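Local coordinates for regulatory Subunit of Protein Kinase A (cAMP-dependent) from Euglena gracilis (Euglena gracilis, PDB 6RSX) that binds cyclic AMP in two tandem cyclic nucleotide-binding domains and, as the regulatory subunit of protein kinase A, probably controls the kinase's catalytic subunit, at residues A[25-30]-A[56-61]; A[41-46]-A[183-188]; A[114-119]-A[123-128]. All blocks are in the same frame, centred on the assembly; numbering follows the deposited sequence. Where two conformers were deposited one is given.

Interaction 1: residues A[25-30]-A[56-61]; sequences KQLNPE and VYSSMF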
ATOM      1  N   LYS A  25      -7.850  12.642 -29.431  1.00 77.36           N
ATOM      2  CA  LYS A  25      -9.198  12.591 -28.882  1.00 73.10           C
ATOM      3  C   LYS A  25      -9.205  13.190 -27.481  1.00 68.30           C
ATOM      4  O   LYS A  25      -8.342  12.880 -26.655  1.00 64.31           O
ATOM      5  CB  LYS A  25      -9.723  11.152 -28.854  1.00 67.38           C
ATOM      6  CG  LYS A  25      -9.127  10.277 -27.761  1.00 72.23           C
ATOM      7  CD  LYS A  25      -9.902   8.977 -27.591  1.00 56.61           C
ATOM      8  CE  LYS A  25      -9.857   8.146 -28.833  1.00 57.58           C
ATOM      9  NZ  LYS A  25     -10.062   6.697 -28.538  1.00 53.65           N
ATOM     10  N   GLN A  26     -10.172  14.061 -27.226  1.00 64.88           N
ATOM     11  CA  GLN A  26     -10.252  14.753 -25.951  1.00 71.97           C
ATOM     12  C   GLN A  26     -10.897  13.866 -24.894  1.00 64.46           C
ATOM     13  O   GLN A  26     -11.895  13.187 -25.151  1.00 54.38           O
ATOM     14  CB  GLN A  26     -11.055  16.053 -26.086  1.00 73.11           C
ATOM     15  CG  GLN A  26     -10.428  17.109 -26.988  1.00 75.27           C
ATOM     16  CD  GLN A  26      -9.076  17.582 -26.487  1.00 79.88           C
ATOM     17  OE1 GLN A  26      -8.983  18.323 -25.504  1.00 79.28           O
ATOM     18  NE2 GLN A  26      -8.015  17.156 -27.167  1.00 86.59           N
ATOM     19  N   LEU A  27     -10.322  13.880 -23.698  1.00 52.30           N
ATOM     20  CA  LEU A  27     -11.021  13.315 -22.555  1.00 57.74           C
ATOM     21  C   LEU A  27     -12.368  13.994 -22.382  1.00 50.21           C
ATOM     22  O   LEU A  27     -12.554  15.152 -22.762  1.00 52.39           O
ATOM     23  CB  LEU A  27     -10.212  13.503 -21.268  1.00 49.99           C
ATOM     24  CG  LEU A  27      -8.759  13.044 -21.267  1.00 56.49           C
ATOM     25  CD1 LEU A  27      -8.156  13.318 -19.887  1.00 50.95           C
ATOM     26  CD2 LEU A  27      -8.658  11.581 -21.624  1.00 54.57           C
ATOM     27  N   ASN A  28     -13.305  13.267 -21.778  1.00 44.14           N
ATOM     28  CA  ASN A  28     -14.540  13.834 -21.269  1.00 44.16           C
ATOM     29  C   ASN A  28     -14.211  14.348 -19.874  1.00 48.48           C
ATOM     30  O   ASN A  28     -13.912  13.530 -18.995  1.00 47.19           O
ATOM     31  CB  ASN A  28     -15.642  12.788 -21.181  1.00 43.40           C
ATOM     32  CG  ASN A  28     -16.943  13.343 -20.639  1.00 52.30           C
ATOM     33  OD1 ASN A  28     -16.995  13.981 -19.573  1.00 57.76           O
ATOM     34  ND2 ASN A  28     -18.024  13.076 -21.364  1.00 47.09           N
ATOM     35  N   PRO A  29     -14.220  15.666 -19.635  1.00 50.14           N
ATOM     36  CA  PRO A  29     -13.759  16.158 -18.321  1.00 46.94           C
ATOM     37  C   PRO A  29     -14.577  15.602 -17.173  1.00 44.05           C
ATOM     38  O   PRO A  29     -14.048  15.475 -16.063  1.00 44.39           O
ATOM     39  CB  PRO A  29     -13.893  17.693 -18.428  1.00 48.83           C
ATOM     40  CG  PRO A  29     -14.027  17.989 -19.903  1.00 56.46           C
ATOM     41  CD  PRO A  29     -14.653  16.756 -20.534  1.00 48.64           C
ATOM     42  N   GLU A  30     -15.853  15.275 -17.410  1.00 46.97           N
ATOM     43  CA  GLU A  30     -16.717  14.738 -16.358  1.00 42.03           C
ATOM     44  C   GLU A  30     -16.350  13.298 -16.016  1.00 49.25           C
ATOM     45  O   GLU A  30     -16.280  12.917 -14.839  1.00 44.56           O
ATOM     46  CB  GLU A  30     -18.179  14.823 -16.793  1.00 48.87           C
ATOM     47  CG  GLU A  30     -19.145  14.149 -15.836  1.00 55.90           C
ATOM     48  N   VAL A  56      -5.226   6.507 -18.919  1.00 42.34           N
ATOM     49  CA  VAL A  56      -6.215   5.954 -18.003  1.00 38.38           C
ATOM     50  C   VAL A  56      -7.553   6.659 -18.180  1.00 35.86           C
ATOM     51  O   VAL A  56      -8.589   6.016 -18.333  1.00 36.03           O
ATOM     52  CB  VAL A  56      -5.711   6.051 -16.554  1.00 39.33           C
ATOM     53  CG1 VAL A  56      -6.817   5.620 -15.582  1.00 38.93           C
ATOM     54  CG2 VAL A  56      -4.479   5.211 -16.370  1.00 39.16           C
ATOM     55  N   TYR A  57      -7.549   8.004 -18.190  1.00 36.53           N
ATOM     56  CA  TYR A  57      -8.816   8.717 -18.201  1.00 39.84           C
ATOM     57  C   TYR A  57      -9.570   8.551 -19.504  1.00 38.89           C
ATOM     58  O   TYR A  57     -10.792   8.752 -19.523  1.00 41.37           O
ATOM     59  CB  TYR A  57      -8.621  10.204 -17.944  1.00 42.00           C
ATOM     60  CG  TYR A  57      -8.047  10.500 -16.590  1.00 40.23           C
ATOM     61  CD1 TYR A  57      -8.504   9.835 -15.457  1.00 38.38           C
ATOM     62  CD2 TYR A  57      -7.031  11.431 -16.449  1.00 46.08           C
ATOM     63  CE1 TYR A  57      -7.962  10.127 -14.188  1.00 44.91           C
ATOM     64  CE2 TYR A  57      -6.490  11.729 -15.184  1.00 48.23           C
ATOM     65  CZ  TYR A  57      -6.956  11.071 -14.074  1.00 47.06           C
ATOM     66  OH  TYR A  57      -6.411  11.372 -12.837  1.00 54.92           O
ATOM     67  N   SER A  58      -8.879   8.234 -20.599  1.00 40.46           N
ATOM     68  CA  SER A  58      -9.573   8.004 -21.852  1.00 37.35           C
ATOM     69  C   SER A  58      -9.908   6.534 -22.100  1.00 40.10           C
ATOM     70  O   SER A  58     -10.808   6.252 -22.901  1.00 40.36           O
ATOM     71  CB  SER A  58      -8.740   8.557 -23.030  1.00 44.92           C
ATOM     72  OG  SER A  58      -7.556   7.803 -23.256  1.00 47.25           O
ATOM     73  N   SER A  59      -9.229   5.604 -21.417  1.00 37.41           N
ATOM     74  CA  SER A  59      -9.354   4.173 -21.670  1.00 36.89           C
ATOM     75  C   SER A  59     -10.221   3.423 -20.666  1.00 36.35           C
ATOM     76  O   SER A  59     -10.833   2.417 -21.039  1.00 38.03           O
ATOM     77  CB  SER A  59      -7.964   3.509 -21.679  1.00 38.89           C
ATOM     78  OG  SER A  59      -7.142   4.031 -22.727  1.00 44.24           O
ATOM     79  N   MET A  60     -10.262   3.827 -19.389  1.00 36.41           N
ATOM     80  CA  MET A  60     -11.008   3.004 -18.438  1.00 32.37           C
ATOM     81  C   MET A  60     -12.483   2.943 -18.814  1.00 30.91           C
ATOM     82  O   MET A  60     -13.062   3.916 -19.313  1.00 35.28           O
ATOM     83  CB  MET A  60     -10.847   3.541 -17.006  1.00 34.70           C
ATOM     84  CG  MET A  60      -9.650   2.969 -16.349  1.00 39.96           C
ATOM     85  SD  MET A  60      -9.568   3.388 -14.608  1.00 41.23           S
ATOM     86  CE  MET A  60      -9.297   1.732 -13.957  1.00 48.03           C
ATOM     87  N   PHE A  61     -13.098   1.791 -18.586  1.00 31.51           N
ATOM     88  CA  PHE A  61     -14.504   1.591 -18.889  1.00 34.01           C
ATOM     89  C   PHE A  61     -15.255   1.009 -17.687  1.00 35.76           C
ATOM     90  O   PHE A  61     -14.673   0.374 -16.796  1.00 32.45           O
ATOM     91  CB  PHE A  61     -14.693   0.671 -20.113  1.00 34.34           C
ATOM     92  CG  PHE A  61     -14.003  -0.674 -20.010  1.00 32.04           C
ATOM     93  CD1 PHE A  61     -12.646  -0.808 -20.314  1.00 37.44           C
ATOM     94  CD2 PHE A  61     -14.714  -1.793 -19.644  1.00 37.74           C
ATOM     95  CE1 PHE A  61     -12.005  -2.075 -20.244  1.00 37.12           C
ATOM     96  CE2 PHE A  61     -14.090  -3.061 -19.575  1.00 43.93           C
ATOM     97  CZ  PHE A  61     -12.743  -3.193 -19.882  1.00 35.66           C
TER

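Interaction 2: residues A[41-46]-A[183-188]; sequences GNILFR and ALQPCT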
ATOM      1  N   GLY A  41      -6.214   7.709  -3.803  1.00 43.41           N
ATOM      2  CA  GLY A  41      -5.805   6.803  -2.756  1.00 49.55           C
ATOM      3  C   GLY A  41      -5.406   5.414  -3.212  1.00 45.59           C
ATOM      4  O   GLY A  41      -4.828   4.668  -2.416  1.00 47.77           O
ATOM      5  N   ASN A  42      -5.685   5.017  -4.470  1.00 38.03           N
ATOM      6  CA  ASN A  42      -5.141   3.747  -4.932  1.00 34.39           C
ATOM      7  C   ASN A  42      -3.670   3.943  -5.304  1.00 36.28           C
ATOM      8  O   ASN A  42      -3.354   4.741  -6.184  1.00 37.29           O
ATOM      9  CB  ASN A  42      -5.946   3.214  -6.125  1.00 35.21           C
ATOM     10  CG  ASN A  42      -5.433   1.880  -6.610  1.00 43.10           C
ATOM     11  OD1 ASN A  42      -4.371   1.831  -7.209  1.00 41.98           O
ATOM     12  ND2 ASN A  42      -6.182   0.787  -6.359  1.00 35.15           N
ATOM     13  N   ILE A  43      -2.763   3.181  -4.684  1.00 38.32           N
ATOM     14  CA  ILE A  43      -1.360   3.542  -4.847  1.00 39.61           C
ATOM     15  C   ILE A  43      -0.852   3.215  -6.247  1.00 42.93           C
ATOM     16  O   ILE A  43       0.036   3.907  -6.752  1.00 46.30           O
ATOM     17  CB  ILE A  43      -0.461   2.895  -3.781  1.00 52.35           C
ATOM     18  CG1 ILE A  43       0.937   3.527  -3.840  1.00 60.35           C
ATOM     19  CG2 ILE A  43      -0.344   1.425  -3.969  1.00 46.50           C
ATOM     20  CD1 ILE A  43       0.974   5.026  -3.452  1.00 60.93           C
ATOM     21  N   LEU A  44      -1.422   2.207  -6.917  1.00 40.69           N
ATOM     22  CA  LEU A  44      -0.917   1.867  -8.252  1.00 40.58           C
ATOM     23  C   LEU A  44      -1.117   3.005  -9.234  1.00 46.48           C
ATOM     24  O   LEU A  44      -0.277   3.216 -10.111  1.00 48.22           O
ATOM     25  CB  LEU A  44      -1.578   0.602  -8.774  1.00 38.24           C
ATOM     26  CG  LEU A  44      -1.229  -0.634  -7.972  1.00 42.41           C
ATOM     27  CD1 LEU A  44      -2.025  -1.817  -8.478  1.00 48.72           C
ATOM     28  CD2 LEU A  44       0.279  -0.920  -8.049  1.00 48.55           C
ATOM     29  N   PHE A  45      -2.199   3.766  -9.096  1.00 49.57           N
ATOM     30  CA  PHE A  45      -2.439   4.865 -10.017  1.00 47.87           C
ATOM     31  C   PHE A  45      -1.803   6.158  -9.561  1.00 53.53           C
ATOM     32  O   PHE A  45      -1.447   6.985 -10.403  1.00 52.38           O
ATOM     33  CB  PHE A  45      -3.944   5.062 -10.232  1.00 46.67           C
ATOM     34  CG  PHE A  45      -4.598   3.942 -10.976  1.00 46.88           C
ATOM     35  CD1 PHE A  45      -5.096   2.827 -10.309  1.00 43.48           C
ATOM     36  CD2 PHE A  45      -4.704   3.987 -12.367  1.00 38.53           C
ATOM     37  CE1 PHE A  45      -5.695   1.787 -11.000  1.00 45.16           C
ATOM     38  CE2 PHE A  45      -5.320   2.962 -13.060  1.00 41.23           C
ATOM     39  CZ  PHE A  45      -5.801   1.850 -12.385  1.00 46.64           C
ATOM     40  N   ARG A  46      -1.633   6.354  -8.244  1.00 49.31           N
ATOM     41  CA  ARG A  46      -0.982   7.564  -7.758  1.00 56.38           C
ATOM     42  C   ARG A  46       0.401   7.742  -8.364  1.00 57.38           C
ATOM     43  O   ARG A  46       0.859   8.877  -8.539  1.00 69.20           O
ATOM     44  CB  ARG A  46      -0.876   7.533  -6.228  1.00 52.03           C
ATOM     45  CG  ARG A  46      -0.358   8.846  -5.635  1.00 68.31           C
ATOM     46  CD  ARG A  46      -0.309   8.793  -4.126  1.00 67.01           C
ATOM     47  NE  ARG A  46      -1.632   8.528  -3.572  1.00 64.53           N
ATOM     48  CZ  ARG A  46      -1.838   8.095  -2.337  1.00 67.27           C
ATOM     49  NH1 ARG A  46      -0.800   7.877  -1.534  1.00 68.29           N
ATOM     50  NH2 ARG A  46      -3.072   7.876  -1.902  1.00 67.11           N
ATOM     51  N   ALA A 183       3.085   0.070  -1.929  1.00 35.93           N
ATOM     52  CA  ALA A 183       2.782   1.244  -1.112  1.00 40.58           C
ATOM     53  C   ALA A 183       4.035   1.948  -0.588  1.00 39.09           C
ATOM     54  O   ALA A 183       4.019   3.168  -0.414  1.00 40.41           O
ATOM     55  CB  ALA A 183       1.899   0.842   0.071  1.00 39.66           C
ATOM     56  N   LEU A 184       5.131   1.222  -0.362  1.00 37.71           N
ATOM     57  CA  LEU A 184       6.317   1.834   0.249  1.00 39.71           C
ATOM     58  C   LEU A 184       6.954   2.886  -0.670  1.00 38.88           C
ATOM     59  O   LEU A 184       7.100   2.696  -1.879  1.00 40.54           O
ATOM     60  CB  LEU A 184       7.336   0.746   0.612  1.00 37.23           C
ATOM     61  CG  LEU A 184       6.915  -0.164   1.766  1.00 34.77           C
ATOM     62  CD1 LEU A 184       7.837  -1.360   1.818  1.00 41.13           C
ATOM     63  CD2 LEU A 184       6.954   0.629   3.116  1.00 39.29           C
ATOM     64  N   GLN A 185       7.349   4.018  -0.084  1.00 38.44           N
ATOM     65  CA  GLN A 185       7.969   5.107  -0.828  1.00 38.65           C
ATOM     66  C   GLN A 185       9.419   5.285  -0.388  1.00 45.20           C
ATOM     67  O   GLN A 185       9.667   5.474   0.820  1.00 39.44           O
ATOM     68  CB  GLN A 185       7.183   6.397  -0.585  1.00 44.73           C
ATOM     69  CG  GLN A 185       5.699   6.269  -0.867  1.00 47.38           C
ATOM     70  CD  GLN A 185       5.443   6.011  -2.329  1.00 53.10           C
ATOM     71  OE1 GLN A 185       6.014   6.682  -3.193  1.00 56.48           O
ATOM     72  NE2 GLN A 185       4.592   5.025  -2.630  1.00 56.80           N
ATOM     73  N   PRO A 186      10.397   5.263  -1.295  1.00 38.92           N
ATOM     74  CA  PRO A 186      11.792   5.468  -0.876  1.00 44.77           C
ATOM     75  C   PRO A 186      12.032   6.909  -0.445  1.00 45.64           C
ATOM     76  O   PRO A 186      11.484   7.846  -1.033  1.00 45.37           O
ATOM     77  CB  PRO A 186      12.593   5.128  -2.130  1.00 50.95           C
ATOM     78  CG  PRO A 186      11.620   5.419  -3.259  1.00 51.96           C
ATOM     79  CD  PRO A 186      10.290   4.984  -2.739  1.00 39.70           C
ATOM     80  N   CYS A 187      12.841   7.090   0.600  0.66 39.91           N
ATOM     81  CA  CYS A 187      13.244   8.435   0.991  0.66 42.18           C
ATOM     82  C   CYS A 187      14.669   8.402   1.521  0.66 40.37           C
ATOM     83  O   CYS A 187      15.079   7.432   2.166  0.66 41.40           O
ATOM     84  CB  CYS A 187      12.289   9.037   2.033  0.66 42.53           C
ATOM     85  SG  CYS A 187      11.653   7.853   3.237  0.66 37.55           S
ATOM     86  N   THR A 188      15.425   9.453   1.208  1.00 43.73           N
ATOM     87  CA  THR A 188      16.834   9.585   1.557  1.00 44.95           C
ATOM     88  C   THR A 188      16.984  10.763   2.506  1.00 45.42           C
ATOM     89  O   THR A 188      16.350  11.804   2.313  1.00 45.31           O
ATOM     90  CB  THR A 188      17.703   9.802   0.315  1.00 49.67           C
ATOM     91  OG1 THR A 188      17.564   8.678  -0.567  1.00 49.68           O
ATOM     92  CG2 THR A 188      19.181   9.961   0.691  1.00 46.47           C
TER

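Interaction 3: residues A[114-119]-A[123-128]; sequences GELALM and PRAASV. With CMP (adenosine-3',5'-cyclic-monophosphate), chain B.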
ATOM      1  N   GLY A 114      -6.855  -7.861  -9.906  1.00 27.76           N
ATOM      2  CA  GLY A 114      -6.731  -8.494 -11.213  1.00 28.31           C
ATOM      3  C   GLY A 114      -5.416  -8.208 -11.907  1.00 28.97           C
ATOM      4  O   GLY A 114      -5.281  -8.497 -13.097  1.00 32.29           O
ATOM      5  N   GLU A 115      -4.428  -7.708 -11.183  1.00 29.92           N
ATOM      6  CA  GLU A 115      -3.175  -7.348 -11.829  1.00 30.56           C
ATOM      7  C   GLU A 115      -2.266  -8.563 -12.058  1.00 31.00           C
ATOM      8  O   GLU A 115      -1.468  -8.539 -13.004  1.00 34.80           O
ATOM      9  CB  GLU A 115      -2.442  -6.281 -10.984  1.00 31.04           C
ATOM     10  CG  GLU A 115      -1.617  -6.783  -9.830  1.00 32.13           C
ATOM     11  CD  GLU A 115      -2.410  -7.076  -8.553  1.00 32.20           C
ATOM     12  OE1 GLU A 115      -3.663  -6.946  -8.556  1.00 32.93           O
ATOM     13  OE2 GLU A 115      -1.761  -7.473  -7.566  1.00 34.96           O
ATOM     14  N   LEU A 116      -2.361  -9.602 -11.214  1.00 29.36           N
ATOM     15  CA  LEU A 116      -1.360 -10.670 -11.247  1.00 30.59           C
ATOM     16  C   LEU A 116      -1.404 -11.397 -12.588  1.00 31.67           C
ATOM     17  O   LEU A 116      -0.362 -11.629 -13.217  1.00 31.84           O
ATOM     18  CB  LEU A 116      -1.597 -11.673 -10.144  1.00 29.33           C
ATOM     19  CG  LEU A 116      -1.409 -11.152  -8.681  1.00 31.25           C
ATOM     20  CD1 LEU A 116      -1.708 -12.272  -7.716  1.00 32.53           C
ATOM     21  CD2 LEU A 116       0.005 -10.610  -8.482  1.00 33.07           C
ATOM     22  N   ALA A 117      -2.614 -11.738 -13.044  1.00 28.66           N
ATOM     23  CA  ALA A 117      -2.728 -12.471 -14.329  1.00 29.79           C
ATOM     24  C   ALA A 117      -2.184 -11.641 -15.486  1.00 36.17           C
ATOM     25  O   ALA A 117      -1.583 -12.178 -16.439  1.00 34.06           O
ATOM     26  CB  ALA A 117      -4.198 -12.840 -14.589  1.00 32.48           C
ATOM     27  N   LEU A 118      -2.420 -10.327 -15.450  1.00 33.99           N
ATOM     28  CA  LEU A 118      -1.957  -9.455 -16.518  1.00 35.32           C
ATOM     29  C   LEU A 118      -0.447  -9.226 -16.442  1.00 39.42           C
ATOM     30  O   LEU A 118       0.192  -9.034 -17.481  1.00 41.17           O
ATOM     31  CB  LEU A 118      -2.705  -8.127 -16.516  1.00 33.32           C
ATOM     32  CG  LEU A 118      -4.254  -8.128 -16.483  1.00 40.80           C
ATOM     33  CD1 LEU A 118      -4.980  -6.809 -16.895  1.00 38.46           C
ATOM     34  CD2 LEU A 118      -4.920  -9.304 -17.058  1.00 39.73           C
ATOM     35  N   MET A 119       0.131  -9.262 -15.241  0.57 36.14           N
ATOM     36  CA  MET A 119       1.572  -9.066 -15.126  0.57 35.12           C
ATOM     37  C   MET A 119       2.342 -10.333 -15.463  0.57 40.15           C
ATOM     38  O   MET A 119       3.251 -10.306 -16.297  0.57 38.28           O
ATOM     39  CB  MET A 119       1.933  -8.605 -13.714  0.57 34.71           C
ATOM     40  CG  MET A 119       1.326  -7.287 -13.360  0.57 38.35           C
ATOM     41  SD  MET A 119       1.350  -6.993 -11.585  0.57 34.66           S
ATOM     42  CE  MET A 119       3.101  -7.057 -11.183  0.57 34.04           C
ATOM     43  N   PRO A 123      -2.893 -17.914 -14.472  1.00 32.44           N
ATOM     44  CA  PRO A 123      -4.347 -17.912 -14.290  1.00 29.72           C
ATOM     45  C   PRO A 123      -4.698 -17.101 -13.048  1.00 27.23           C
ATOM     46  O   PRO A 123      -3.881 -16.974 -12.137  1.00 30.74           O
ATOM     47  CB  PRO A 123      -4.686 -19.382 -14.040  1.00 32.63           C
ATOM     48  CG  PRO A 123      -3.465 -20.160 -14.621  1.00 36.30           C
ATOM     49  CD  PRO A 123      -2.312 -19.251 -14.247  1.00 35.70           C
ATOM     50  N   ARG A 124      -5.932 -16.596 -13.001  1.00 26.11           N
ATOM     51  CA  ARG A 124      -6.351 -15.840 -11.782  1.00 25.93           C
ATOM     52  C   ARG A 124      -6.056 -16.612 -10.500  1.00 29.81           C
ATOM     53  O   ARG A 124      -6.381 -17.800 -10.359  1.00 28.67           O
ATOM     54  CB  ARG A 124      -7.857 -15.538 -11.825  1.00 28.25           C
ATOM     55  CG  ARG A 124      -8.399 -14.683 -12.982  1.00 30.73           C
ATOM     56  CD  ARG A 124      -7.694 -13.324 -13.106  1.00 29.08           C
ATOM     57  NE  ARG A 124      -8.390 -12.481 -14.075  1.00 27.53           N
ATOM     58  CZ  ARG A 124      -8.055 -11.226 -14.310  1.00 28.61           C
ATOM     59  NH1 ARG A 124      -7.030 -10.696 -13.629  1.00 29.53           N
ATOM     60  NH2 ARG A 124      -8.782 -10.503 -15.185  1.00 27.82           N
ATOM     61  N   ALA A 125      -5.525 -15.907  -9.481  1.00 28.36           N
ATOM     62  CA  ALA A 125      -5.180 -16.524  -8.196  1.00 29.24           C
ATOM     63  C   ALA A 125      -6.341 -16.582  -7.182  1.00 27.10           C
ATOM     64  O   ALA A 125      -6.212 -17.217  -6.131  1.00 30.75           O
ATOM     65  CB  ALA A 125      -3.983 -15.771  -7.561  1.00 33.97           C
ATOM     66  N   ALA A 126      -7.456 -15.923  -7.467  1.00 30.38           N
ATOM     67  CA  ALA A 126      -8.571 -15.869  -6.545  1.00 30.89           C
ATOM     68  C   ALA A 126      -9.820 -15.622  -7.360  1.00 30.42           C
ATOM     69  O   ALA A 126      -9.758 -15.052  -8.457  1.00 29.47           O
ATOM     70  CB  ALA A 126      -8.344 -14.742  -5.518  1.00 29.36           C
ATOM     71  N   SER A 127     -10.957 -16.026  -6.797  1.00 28.97           N
ATOM     72  CA  SER A 127     -12.234 -15.541  -7.277  1.00 26.62           C
ATOM     73  C   SER A 127     -12.566 -14.214  -6.590  1.00 29.11           C
ATOM     74  O   SER A 127     -12.205 -13.992  -5.421  1.00 29.44           O
ATOM     75  CB  SER A 127     -13.330 -16.561  -6.974  1.00 30.45           C
ATOM     76  OG  SER A 127     -13.082 -17.830  -7.636  1.00 31.67           O
ATOM     77  N   VAL A 128     -13.308 -13.363  -7.284  1.00 30.69           N
ATOM     78  CA  VAL A 128     -13.754 -12.085  -6.699  1.00 30.52           C
ATOM     79  C   VAL A 128     -15.259 -11.999  -6.889  1.00 31.40           C
ATOM     80  O   VAL A 128     -15.745 -11.947  -8.032  1.00 33.38           O
ATOM     81  CB  VAL A 128     -13.060 -10.882  -7.349  1.00 30.63           C
ATOM     82  CG1 VAL A 128     -13.480  -9.561  -6.648  1.00 31.54           C
ATOM     83  CG2 VAL A 128     -11.555 -11.059  -7.307  1.00 30.64           C
TER
HETATM   84  P   CMP B 501      -5.322 -12.039 -10.292  1.00 30.07           P
HETATM   85  O1P CMP B 501      -5.164 -11.500 -11.754  1.00 30.96           O
HETATM   86  O2P CMP B 501      -4.670 -13.265  -9.805  1.00 26.91           O
HETATM   87  O5' CMP B 501      -6.882 -12.328 -10.026  1.00 28.73           O
HETATM   88  C5' CMP B 501      -7.399 -12.407  -8.700  1.00 31.06           C
HETATM   89  C4' CMP B 501      -6.931 -11.179  -7.976  1.00 29.54           C
HETATM   90  O4' CMP B 501      -7.276 -11.136  -6.585  1.00 30.66           O
HETATM   91  C3' CMP B 501      -5.431 -11.040  -7.939  1.00 30.37           C
HETATM   92  O3' CMP B 501      -4.897 -10.779  -9.217  1.00 29.99           O
HETATM   93  C2' CMP B 501      -5.226  -9.929  -6.906  1.00 30.34           C
HETATM   94  O2' CMP B 501      -5.365  -8.676  -7.555  1.00 31.14           O
HETATM   95  C1' CMP B 501      -6.442 -10.161  -5.964  1.00 31.51           C
HETATM   96  N9  CMP B 501      -6.092 -10.663  -4.641  1.00 31.24           N
HETATM   97  C8  CMP B 501      -6.552 -10.142  -3.451  1.00 32.51           C
HETATM   98  N7  CMP B 501      -6.080 -10.881  -2.464  1.00 32.42           N
HETATM   99  C5  CMP B 501      -5.302 -11.822  -3.017  1.00 34.07           C
HETATM  100  C6  CMP B 501      -4.573 -12.798  -2.393  1.00 36.45           C
HETATM  101  N6  CMP B 501      -4.410 -13.125  -0.997  1.00 39.36           N
HETATM  102  N1  CMP B 501      -3.829 -13.636  -3.080  1.00 34.87           N
HETATM  103  C2  CMP B 501      -3.845 -13.534  -4.444  1.00 34.70           C
HETATM  104  N3  CMP B 501      -4.558 -12.555  -5.095  1.00 31.25           N
HETATM  105  C4  CMP B 501      -5.304 -11.705  -4.357  1.00 32.91           C

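Interaction 1: residues A[25-30]-A[56-61]
Leu27 lays its forked end against the last turn of helix 50-59, one methyl on Ser58 and the other on Tyr57. The tight part is at Ser58, where Leu27 CD2 stands 3.3 Å from Ser58 CB, closer than carbons usually approach. Leu27 CD1 rests 3.7 Å from Tyr57 CB and also grazes the near corner of the ring at CD2. With CG anti to the carbonyl carbon (chi1 -52°), the leucine end swings in toward the helix. No hydrogen bond crosses the contact; Ser58 OG instead turns back to Glu54 O in its own helix. The loose side is at Lys25 and Gln26, which are exposed; the Tyr57 ring, turned off from Leu27, lies instead on Lys32 and Glu36 of helix 29-39. With both methyls gone, an alanine here is likely to open a gap beside Ser58 CB and Tyr57 CB. Directly after Leu27, Asn28 caps helix 29-39: its OD1 accepts from Thr31 N and, weakly, from Glu30 N at 2.8 Å. The leucine thus ties the lead-in of one helix to the end of another. This arrangement of helix 29-39, short helix 43-46 and helix 50-59 is consistent with the N3A motif that precedes the beta-barrel of cyclic nucleotide-binding domains.

Interaction 2: residues A[41-46]-A[183-188]
Gln185 NE2 donates to Ala183 O at 2.9 Å with an N-H...O angle of 157°, folding the glutamine back over the turn that Ile43 packs against. The donor lies well above the carbonyl plane of Ala183, while the accepting oxygen is close to the amide plane of Gln185. The glutamine manages this through a bend at chi2 (-65°), which brings its amide round to the preceding turn. The contact joins the two cyclic nucleotide-binding domains: short helix 43-46 belongs to the helical lead-in of the first, probably its N3A motif, and residues 183-188 run from the end of helix 174-183 into strand 185-189, an edge strand of one sheet of the second domain's beta-barrel. Ile43 is the sole residue of 41-46 that touches the other segment. Its CG1 branch, anti to the backbone N (chi1 -169°), reaches across to the backbone of Ala183, with CG1 4.0 Å from Ala183 CA. Asn42 holds the start of the short helix. Its OD1 accepts from Leu44 N at 3.0 Å and from Phe45 N, both weakly, while its ND2 donates to Gly110 O and Ser112 OG in the first domain. Arg46 adds a charged link between domains, forming salt bridges through NH1 to Asp262 and through NH2 to Glu264. In 183-188 the strand is held by backbone bonds between Gln185 and Ser260. Between the two segments the contact itself is small, an isoleucine arm set against backbone and an amide. Ile43 and Gln185 extend toward each other from opposite directions, and the isoleucine's terminal methyl CD1 stops 3.7 Å from Gln185 NE2, the same nitrogen that is bonded to Ala183 O.

Interaction 3: residues A[114-119]-A[123-128]
Arg124 NH1 bridges the phosphate of bound cyclic AMP and the protein backbone, donating to CMP O1P at 2.8 Å and to Gly114 O at 2.9 Å. Both acceptors sit at the edge of the guanidinium, near its plane; the bond to Gly114 O is bent, with an N-H...O angle of 136°. O1P is gripped a second time by Ala117 N, 2.9 Å away, in the first turn of helix 115-120. The other exocyclic phosphate oxygen, O2P, takes Ala125 N at 2.8 Å. The ribose is held from the same helix end: Gly114 N donates to CMP O2' at 2.9 Å, nearly straight at 170°, and CMP O2' donates to Glu115 OE1 at 2.6 Å. This is the phosphate-binding cassette of cyclic nucleotide-binding domains, a short helix and the following loop wrapped round the cyclic phosphate between strands of the beta-barrel. The positive guanidinium, together with a helix N-terminus, would be expected to offset the phosphate's charge. Arg124 starts out pointing away from the helix, and a bend at chi2 (-55°) brings its end back to the phosphate, with CD passing beside CMP O5'. Ala117 CB lies obliquely against the guanidinium, 3.7 Å from Arg124 NH1. Beside O2P, Leu116 CD1 meets Ala125 CB at 4.2 Å, joining helix and loop by apolar contact. The second shell fixes both charged groups. Arg124 NH2 is salt-bridged to Asp79 and hydrogen-bonded to Asn80 O, while its backbone pairs with Tyr75 and Asp76. Glu115 OE2 is held by a salt bridge from Arg156 of helix 149-165 and by the hydroxyl of Tyr175, which also hydrogen-bonds the nucleotide.

How the interactions relate
Interactions 1 and 2 share the helical lead-in of the first domain and cross along the chain; their centres are 23 Å apart, yet they touch. Phe45 of interaction 2 meets interaction 1 through Met60 CE, 3.8 Å from Phe45 CZ, and also packs on Val56. Interaction 3, at the first domain's cyclic AMP site, is nested in the loop that interaction 2 closes. It touches neither of the others: its nearest atoms are about 5 Å from interaction 2 and about 9 Å from interaction 1. The Ile43 side chain is about 12 Å, nearest atoms, from the cyclic AMP bound at interaction 3, so this contact is not part of the pocket.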